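Local coordinates for phosphoenolpyruvate-protein phosphotransferase (Acinetobacter sp., PDB 3CI6), which probably transfers the phosphoryl group of phosphoenolpyruvate to a histidine of a carrier protein, with magnesium, and carries the GAF domain described here, at residues B[91-96]-B[116-121]; B[110-115]-B[135-140]. All blocks are in the same frame, centred on the assembly; numbering follows the deposited sequence.

Along the chain, the segments come in the order 91-96, 110-115, 116-121, 135-140, so the two contacts cross rather than nest. Interaction 1 closes the loop between strand 92-94 and strand 116-124 by pairing them. Interaction 2 starts inside that loop and closes the hairpin of strands 116-124 and 127-136 beyond its open end. Segments 110-115 and 116-121 are continuous, so one run of chain serves both contacts. The contacts also touch directly: E95 O lies 3.1 Å from Q140 N, probably a hydrogen bond. Together they tie the edge strand 92-94 of the GAF sheet, its neighbour 116-124, the next strand, 127-136, and the long loop.

Interaction 1 (B[91-96]-B[116-121]); sequences IVNLEN and SFLGVP
The F117 ring is the one aromatic group here. F117 CD1 lies 3.6 Å from V92 O, which approaches the ring obliquely. V92 CB touches F117 CE1 at 4.2 Å. Beyond the two segments, L81 and V85 of helix 80-88, A97 and V133 also meet this side chain. F117 CG is anti to the backbone N (chi1 176°), which lays the ring along its own strand beside G119. F117 CE1 lies 3.7 Å from G119 CA, where there is no side chain. The N93 amide is the second flat group. L118 CD1 reaches N93 CB and CG, while N93 ND2 is hydrogen-bonded to E147 OE2 and to F142 O.

Strand 92-94 is an edge strand of the antiparallel GAF-domain sheet, next to strand 116-124. Two hydrogen-bonded pairs, V92 with G119 and L94 with F117, flank the non-hydrogen-bonded pair N93 with L118. Four backbone bonds hold them. L94 N to F117 O is 2.8 Å and runs nearly along the C=O axis. F117 N returns a straight bond to L94 O (172°). V92 N meets G119 O in the carbonyl plane, whereas G119 N sits above the plane of V92 O. L118 CA adds a CA-H...O contact to V92 O at 3.4 Å.

V92, L94 and F117 share the face turned to helix 80-88, where V92 and F117 touch V85. N93 and L118 occupy the other face, under helix 144-167, and L118 touches L150 there. L118 CG is anti to the backbone N (chi1 169°), and with the turn at chi2 L118 CD1 comes 3.8 Å from I91 CG2, the two side chains side by side. I91 CG1 meets V120 CG1 at 4.2 Å. I91 also packs on R13 of the second subunit.

Interaction 2 (B[110-115]-B[135-140]); sequences GEEIYN and QNKQPQ
The end of a long loop of the GAF domain lies here against the end of strand 127-136 and the turn after it. E112 comes first. Its CB points to the turn and its chain bends at chi2 (-104°). The side chains of E112 and K137 cross obliquely; E112 OE1 is 3.5 Å from K137 CE and makes a long salt bridge, 3.9 Å, to K137 NZ. Both residues are exposed, so the pair is probably loose. I113 O lies against K137 CA at 3.6 Å.

Y114 carries much of the packing. Its ring edge meets N136 C and K137 N in plane, and Y114 CE1 touches K137 CG. Q135 crosses it at about a right angle, ring and amide planes 44° apart, with Q135 CB 3.8 Å from Y114 CG. One water donates to Y114 O and accepts from Q135 NE2, which is 2.7 Å from its oxygen. Y114 and Q135 both touch V44 of strand 44-51. D43 OD2 takes the K137 N-H.

N115 closes the run. N115 CB rests 3.9 Å from P139 CD. N115 N donates to K137 O at 3.0 Å, from above the carbonyl plane.

Interaction 1 (B[91-96]-B[116-121])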
loop_
_atom_site.group_PDB
_atom_site.type_symbol
_atom_site.label_atom_id
_atom_site.label_comp_id
_atom_site.label_asym_id
_atom_site.label_seq_id
_atom_site.Cartn_x
_atom_site.Cartn_y
_atom_site.Cartn_z
ATOM N N ILE B 91 4.746 -10.039 -11.544
ATOM C CA ILE B 91 5.164 -8.989 -12.448
ATOM C C ILE B 91 5.612 -9.607 -13.779
ATOM O O ILE B 91 6.278 -10.666 -13.771
ATOM C CB ILE B 91 6.325 -8.144 -11.904
ATOM C CG1 ILE B 91 5.845 -7.330 -10.715
ATOM C CG2 ILE B 91 6.858 -7.237 -13.019
ATOM C CD1 ILE B 91 6.858 -6.288 -10.277
ATOM N N VAL B 92 5.179 -8.984 -14.869
ATOM C CA VAL B 92 5.656 -9.292 -16.216
ATOM C C VAL B 92 6.256 -7.993 -16.763
ATOM O O VAL B 92 5.557 -7.068 -17.123
ATOM C CB VAL B 92 4.556 -9.795 -17.122
ATOM C CG1 VAL B 92 5.089 -10.006 -18.520
ATOM C CG2 VAL B 92 3.958 -11.082 -16.594
ATOM N N ASN B 93 7.589 -7.952 -16.795
ATOM C CA ASN B 93 8.342 -6.763 -17.174
ATOM C C ASN B 93 9.078 -7.110 -18.453
ATOM O O ASN B 93 10.123 -7.782 -18.414
ATOM C CB ASN B 93 9.280 -6.355 -16.062
ATOM C CG ASN B 93 10.079 -5.105 -16.388
ATOM O OD1 ASN B 93 9.922 -4.530 -17.482
ATOM N ND2 ASN B 93 10.956 -4.688 -15.446
ATOM N N LEU B 94 8.494 -6.711 -19.581
ATOM C CA LEU B 94 8.997 -7.007 -20.910
ATOM C C LEU B 94 9.602 -5.759 -21.522
ATOM O O LEU B 94 8.899 -4.809 -21.880
ATOM C CB LEU B 94 7.888 -7.496 -21.820
ATOM C CG LEU B 94 7.421 -8.914 -21.596
ATOM C CD1 LEU B 94 6.259 -9.155 -22.576
ATOM C CD2 LEU B 94 8.563 -9.886 -21.804
ATOM N N GLU B 95 10.906 -5.795 -21.679
ATOM C CA GLU B 95 11.613 -4.709 -22.293
ATOM C C GLU B 95 11.151 -4.559 -23.723
ATOM O O GLU B 95 10.923 -3.455 -24.188
ATOM C CB GLU B 95 13.120 -4.967 -22.278
ATOM C CG GLU B 95 13.963 -3.911 -22.954
ATOM C CD GLU B 95 15.440 -4.200 -22.954
ATOM O OE1 GLU B 95 15.862 -5.269 -22.436
ATOM O OE2 GLU B 95 16.181 -3.349 -23.496
ATOM N N ASN B 96 11.058 -5.684 -24.423
ATOM C CA ASN B 96 10.659 -5.668 -25.810
ATOM C C ASN B 96 9.472 -6.599 -25.985
ATOM O O ASN B 96 9.633 -7.813 -26.167
ATOM C CB ASN B 96 11.828 -6.083 -26.682
ATOM C CG ASN B 96 11.538 -5.898 -28.162
ATOM O OD1 ASN B 96 10.398 -5.623 -28.531
ATOM N ND2 ASN B 96 12.538 -6.044 -28.998
ATOM N N SER B 116 6.942 -1.820 -25.177
ATOM C CA SER B 116 7.326 -2.197 -23.820
ATOM C C SER B 116 6.057 -2.396 -22.984
ATOM O O SER B 116 5.075 -1.691 -23.160
ATOM C CB SER B 116 8.218 -1.130 -23.186
ATOM O OG SER B 116 7.424 -0.081 -22.658
ATOM N N PHE B 117 6.098 -3.384 -22.093
ATOM C CA PHE B 117 4.962 -3.724 -21.249
ATOM C C PHE B 117 5.498 -4.057 -19.863
ATOM O O PHE B 117 6.354 -4.911 -19.723
ATOM C CB PHE B 117 4.258 -4.967 -21.791
ATOM C CG PHE B 117 3.115 -5.456 -20.939
ATOM C CD1 PHE B 117 3.345 -6.371 -19.932
ATOM C CD2 PHE B 117 1.816 -5.012 -21.129
ATOM C CE1 PHE B 117 2.332 -6.845 -19.169
ATOM C CE2 PHE B 117 0.766 -5.490 -20.351
ATOM C CZ PHE B 117 1.029 -6.379 -19.352
ATOM N N LEU B 118 4.943 -3.404 -18.865
ATOM C CA LEU B 118 5.251 -3.688 -17.476
ATOM C C LEU B 118 3.939 -3.839 -16.732
ATOM O O LEU B 118 3.210 -2.870 -16.526
ATOM C CB LEU B 118 6.101 -2.563 -16.884
ATOM C CG LEU B 118 6.322 -2.525 -15.382
ATOM C CD1 LEU B 118 6.797 -3.838 -14.804
ATOM C CD2 LEU B 118 7.332 -1.391 -15.035
ATOM N N GLY B 119 3.595 -5.079 -16.409
ATOM C CA GLY B 119 2.300 -5.390 -15.744
ATOM C C GLY B 119 2.564 -5.869 -14.331
ATOM O O GLY B 119 3.479 -6.697 -14.120
ATOM N N VAL B 120 1.784 -5.348 -13.380
ATOM C CA VAL B 120 2.004 -5.586 -11.975
ATOM C C VAL B 120 0.662 -6.023 -11.371
ATOM O O VAL B 120 -0.355 -5.348 -11.568
ATOM C CB VAL B 120 2.519 -4.323 -11.264
ATOM C CG1 VAL B 120 2.791 -4.651 -9.822
ATOM C CG2 VAL B 120 3.766 -3.809 -11.953
ATOM N N PRO B 121 0.643 -7.163 -10.692
ATOM C CA PRO B 121 -0.651 -7.594 -10.135
ATOM C C PRO B 121 -1.010 -6.804 -8.888
ATOM O O PRO B 121 -0.142 -6.476 -8.072
ATOM C CB PRO B 121 -0.385 -9.021 -9.765
ATOM C CG PRO B 121 1.059 -9.062 -9.480
ATOM C CD PRO B 121 1.719 -8.107 -10.388
#

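Interaction 2 (B[110-115]-B[135-140])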
loop_
_atom_site.group_PDB
_atom_site.type_symbol
_atom_site.label_atom_id
_atom_site.label_comp_id
_atom_site.label_asym_id
_atom_site.label_seq_id
_atom_site.Cartn_x
_atom_site.Cartn_y
_atom_site.Cartn_z
ATOM N N GLY B 110 -6.747 1.519 -29.673
ATOM C CA GLY B 110 -6.573 2.318 -30.883
ATOM C C GLY B 110 -5.449 1.858 -31.807
ATOM O O GLY B 110 -5.069 0.685 -31.815
ATOM N N GLU B 111 -4.915 2.809 -32.571
ATOM C CA GLU B 111 -3.888 2.548 -33.593
ATOM C C GLU B 111 -2.520 2.222 -32.995
ATOM O O GLU B 111 -1.793 1.375 -33.524
ATOM C CB GLU B 111 -3.705 3.775 -34.507
ATOM C CG GLU B 111 -4.978 4.455 -34.996
ATOM C CD GLU B 111 -5.832 3.578 -35.889
ATOM O OE1 GLU B 111 -5.403 2.456 -36.247
ATOM O OE2 GLU B 111 -6.945 4.028 -36.233
ATOM N N GLU B 112 -2.192 2.893 -31.890
ATOM C CA GLU B 112 -0.831 2.925 -31.319
ATOM C C GLU B 112 -0.268 1.542 -30.990
ATOM O O GLU B 112 -1.014 0.644 -30.589
ATOM C CB GLU B 112 -0.820 3.780 -30.041
ATOM C CG GLU B 112 -1.416 5.191 -30.181
ATOM C CD GLU B 112 -0.376 6.302 -30.251
ATOM O OE1 GLU B 112 0.741 6.063 -30.760
ATOM O OE2 GLU B 112 -0.682 7.418 -29.795
ATOM N N ILE B 113 1.048 1.378 -31.163
ATOM C CA ILE B 113 1.756 0.144 -30.798
ATOM C C ILE B 113 2.730 0.465 -29.649
ATOM O O ILE B 113 3.489 1.456 -29.684
ATOM C CB ILE B 113 2.500 -0.479 -32.016
ATOM C CG1 ILE B 113 2.671 -1.993 -31.870
ATOM C CG2 ILE B 113 3.870 0.155 -32.241
ATOM C CD1 ILE B 113 2.638 -2.730 -33.208
ATOM N N TYR B 114 2.679 -0.367 -28.618
ATOM C CA TYR B 114 3.545 -0.197 -27.469
ATOM C C TYR B 114 4.466 -1.389 -27.355
ATOM O O TYR B 114 4.026 -2.490 -27.028
ATOM C CB TYR B 114 2.705 -0.042 -26.184
ATOM C CG TYR B 114 1.772 1.149 -26.246
ATOM C CD1 TYR B 114 2.254 2.419 -26.144
ATOM C CD2 TYR B 114 0.391 0.976 -26.373
ATOM C CE1 TYR B 114 1.419 3.523 -26.229
ATOM C CE2 TYR B 114 -0.468 2.073 -26.433
ATOM C CZ TYR B 114 0.056 3.342 -26.368
ATOM O OH TYR B 114 -0.761 4.453 -26.448
ATOM N N ASN B 115 5.755 -1.151 -27.547
ATOM C CA ASN B 115 6.736 -2.220 -27.563
ATOM C C ASN B 115 7.394 -2.490 -26.237
ATOM O O ASN B 115 8.306 -3.298 -26.161
ATOM C CB ASN B 115 7.792 -1.940 -28.620
ATOM C CG ASN B 115 7.229 -2.065 -30.025
ATOM O OD1 ASN B 115 6.486 -3.006 -30.317
ATOM N ND2 ASN B 115 7.482 -1.076 -30.843
ATOM N N GLN B 135 3.006 1.112 -20.214
ATOM C CA GLN B 135 3.397 0.835 -21.603
ATOM C C GLN B 135 4.138 2.015 -22.191
ATOM O O GLN B 135 3.878 3.160 -21.830
ATOM C CB GLN B 135 2.187 0.551 -22.482
ATOM C CG GLN B 135 1.532 -0.777 -22.154
ATOM C CD GLN B 135 0.249 -0.953 -22.935
ATOM O OE1 GLN B 135 -0.735 -0.218 -22.738
ATOM N NE2 GLN B 135 0.272 -1.895 -23.883
ATOM N N ASN B 136 5.043 1.736 -23.114
ATOM C CA ASN B 136 5.745 2.761 -23.846
ATOM C C ASN B 136 5.841 2.348 -25.300
ATOM O O ASN B 136 5.844 1.157 -25.634
ATOM C CB ASN B 136 7.122 2.970 -23.257
ATOM C CG ASN B 136 7.038 3.495 -21.892
ATOM O OD1 ASN B 136 6.945 4.715 -21.715
ATOM N ND2 ASN B 136 7.013 2.595 -20.902
ATOM N N LYS B 137 5.919 3.356 -26.157
ATOM C CA LYS B 137 5.982 3.094 -27.590
ATOM C C LYS B 137 7.204 2.259 -27.980
ATOM O O LYS B 137 7.088 1.238 -28.674
ATOM C CB LYS B 137 5.921 4.424 -28.332
ATOM C CG LYS B 137 4.555 5.040 -28.283
ATOM C CD LYS B 137 4.613 6.501 -28.705
ATOM C CE LYS B 137 3.275 7.162 -28.556
ATOM N NZ LYS B 137 3.320 8.502 -29.216
ATOM N N GLN B 138 8.352 2.654 -27.492
ATOM C CA GLN B 138 9.590 1.957 -27.779
ATOM C C GLN B 138 9.895 0.924 -26.723
ATOM O O GLN B 138 9.419 1.049 -25.597
ATOM C CB GLN B 138 10.713 2.978 -27.786
ATOM C CG GLN B 138 10.559 3.992 -28.908
ATOM C CD GLN B 138 11.155 5.346 -28.587
ATOM O OE1 GLN B 138 11.411 5.675 -27.417
ATOM N NE2 GLN B 138 11.377 6.152 -29.633
ATOM N N PRO B 139 10.739 -0.061 -27.046
ATOM C CA PRO B 139 11.227 -0.965 -26.006
ATOM C C PRO B 139 11.935 -0.135 -24.910
ATOM O O PRO B 139 12.635 0.831 -25.217
ATOM C CB PRO B 139 12.211 -1.872 -26.758
ATOM C CG PRO B 139 11.845 -1.771 -28.176
ATOM C CD PRO B 139 11.369 -0.356 -28.351
ATOM N N GLN B 140 11.748 -0.517 -23.649
ATOM C CA GLN B 140 12.321 0.189 -22.485
ATOM C C GLN B 140 12.694 -0.842 -21.424
ATOM O O GLN B 140 11.876 -1.700 -21.095
ATOM C CB GLN B 140 11.308 1.152 -21.834
ATOM C CG GLN B 140 10.722 2.209 -22.709
ATOM C CD GLN B 140 11.678 3.332 -22.941
ATOM O OE1 GLN B 140 11.633 4.340 -22.239
ATOM N NE2 GLN B 140 12.597 3.149 -23.861
HETATM O O HOH W 1 2.651 -3.098 -24.441
#